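Local coordinates for ornithine carbamoyltransferase (Campylobacter jejuni subsp. jejuni, PDB 3TPF), which catalyses the transfer of the carbamoyl group from carbamoyl phosphate to L-ornithine, giving L-citrulline and phosphate in arginine biosynthesis, at residues 14-19 / 167-172. Numbering follows the deposited sequence.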
# COMPACT_ATOMS: atom_id res chain seq x y z
N GLU B 14 1.93 15.33 -33.38
CA GLU B 14 2.87 16.24 -32.73
C GLU B 14 2.85 16.08 -31.20
O GLU B 14 3.87 16.06 -30.55
CB GLU B 14 2.53 17.68 -33.08
CG GLU B 14 2.83 18.05 -34.52
CD GLU B 14 1.74 17.63 -35.54
OE1 GLU B 14 0.52 17.49 -35.19
OE2 GLU B 14 2.15 17.46 -36.74
N GLU B 15 1.67 16.00 -30.65
CA GLU B 15 1.56 15.77 -29.25
C GLU B 15 2.26 14.46 -28.82
O GLU B 15 2.93 14.43 -27.80
CB GLU B 15 0.09 15.81 -28.82
CG GLU B 15 -0.42 17.24 -28.74
CD GLU B 15 -1.92 17.36 -28.54
OE1 GLU B 15 -2.68 16.57 -29.16
OE2 GLU B 15 -2.32 18.24 -27.74
N ILE B 16 2.02 13.37 -29.52
CA ILE B 16 2.54 12.06 -29.08
C ILE B 16 4.06 12.13 -29.20
O ILE B 16 4.77 11.74 -28.32
CB ILE B 16 2.04 10.90 -29.93
CG1 ILE B 16 0.61 10.59 -29.57
CG2 ILE B 16 2.90 9.67 -29.75
CD1 ILE B 16 -0.23 10.11 -30.77
N LEU B 17 4.54 12.66 -30.31
CA LEU B 17 5.98 12.71 -30.51
C LEU B 17 6.66 13.61 -29.46
O LEU B 17 7.81 13.36 -29.04
CB LEU B 17 6.38 13.18 -31.94
CG LEU B 17 6.19 12.15 -33.08
CD1 LEU B 17 6.57 12.78 -34.40
CD2 LEU B 17 6.91 10.84 -32.81
N SER B 18 5.96 14.61 -28.98
CA SER B 18 6.60 15.49 -28.03
C SER B 18 6.62 14.83 -26.64
O SER B 18 7.46 15.17 -25.83
CB SER B 18 5.90 16.84 -27.99
OG SER B 18 4.97 16.76 -26.94
N LEU B 19 5.68 13.94 -26.38
CA LEU B 19 5.70 13.15 -25.17
C LEU B 19 6.92 12.22 -25.13
O LEU B 19 7.69 12.15 -24.17
CB LEU B 19 4.44 12.30 -25.05
CG LEU B 19 3.14 12.94 -24.49
CD1 LEU B 19 2.00 11.93 -24.45
CD2 LEU B 19 3.39 13.54 -23.11
N ALA B 167 -1.46 4.79 -37.12
CA ALA B 167 -2.35 5.56 -37.95
C ALA B 167 -2.08 7.05 -37.78
O ALA B 167 -2.12 7.83 -38.80
CB ALA B 167 -3.81 5.26 -37.58
N ILE B 168 -1.86 7.45 -36.54
CA ILE B 168 -1.67 8.87 -36.25
C ILE B 168 -0.30 9.29 -36.72
O ILE B 168 -0.13 10.32 -37.39
CB ILE B 168 -1.85 9.22 -34.77
CG1 ILE B 168 -3.32 9.02 -34.36
CG2 ILE B 168 -1.49 10.68 -34.55
CD1 ILE B 168 -3.64 9.04 -32.90
N LEU B 169 0.68 8.44 -36.43
CA LEU B 169 2.07 8.84 -36.58
C LEU B 169 2.56 8.78 -38.00
O LEU B 169 3.53 9.45 -38.36
CB LEU B 169 2.93 8.00 -35.71
CG LEU B 169 2.96 8.33 -34.19
CD1 LEU B 169 3.88 7.28 -33.59
CD2 LEU B 169 3.50 9.71 -33.82
N GLY B 170 1.87 7.99 -38.83
CA GLY B 170 2.26 7.78 -40.24
C GLY B 170 3.16 6.55 -40.49
O GLY B 170 3.84 6.45 -41.52
N PHE B 171 3.12 5.61 -39.57
CA PHE B 171 3.96 4.44 -39.63
C PHE B 171 3.43 3.48 -40.66
O PHE B 171 2.30 3.59 -41.13
CB PHE B 171 3.96 3.68 -38.29
CG PHE B 171 4.84 4.28 -37.23
CD1 PHE B 171 5.38 5.55 -37.38
CD2 PHE B 171 5.08 3.57 -36.06
CE1 PHE B 171 6.16 6.09 -36.37
CE2 PHE B 171 5.88 4.10 -35.08
CZ PHE B 171 6.42 5.36 -35.23
N GLU B 172 4.29 2.54 -40.99
CA GLU B 172 3.91 1.47 -41.91
C GLU B 172 3.73 0.30 -41.03
O GLU B 172 4.67 -0.13 -40.40
CB GLU B 172 5.00 1.20 -42.92
CG GLU B 172 4.73 0.02 -43.83
CD GLU B 172 5.77 -0.14 -44.94
OE1 GLU B 172 6.54 0.83 -45.23
OE2 GLU B 172 5.78 -1.24 -45.52
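I16 and L169 bring the two backbones nearest each other, their CA atoms 8.2 Å apart, so helix meets helix through side chains and no hydrogen bond crosses. Residues 14-19 are the early turns of helix 13-28, with L19 N bonded to E15 O at 3.1 Å. In 167-172 the last turn of helix 157-169 gives way at G170, whose positive phi of 94° takes the chain out of the helix and on toward strand 172-176.

L169 carries most of the contact from its side. Its methyl CD2 touches both I16 and L17: it lies 3.7 Å from L17 CG and just as near the CD2 methyl of L17, while I16 CG2 approaches it from roughly a right angle to that, at 4.1 Å. L17 points its CB past the opposite helix rather than at it, and only the branched end of the side chain makes the touch.

The two helices belong to different lobes of the carbamoyltransferase fold, 13-28 to the carbamoyl phosphate-binding domain and 157-169 to the Rossmann-like ornithine-binding domain, where it is the crossover helix joining the parallel strands 148-152 and 172-176. Between them the contact is wholly apolar, aliphatic side chain against aliphatic side chain. Helix 126-138 shares it, with L133 touching both I16 and L169.

Farther along, I16 meets I168 with the two side chains crossed at about a right angle. With I16 CG1 anti to the carbonyl carbon (chi1 -75°), CG2 is turned to L169, and the CD1 end of the other branch reaches I168, where I16 CD1 packs 4.0 Å from I168 CG2 and 4.2 Å from I168 CD1. L8, from a loop of the first domain, also lies against I16, whereas L17 remains partly open to solvent.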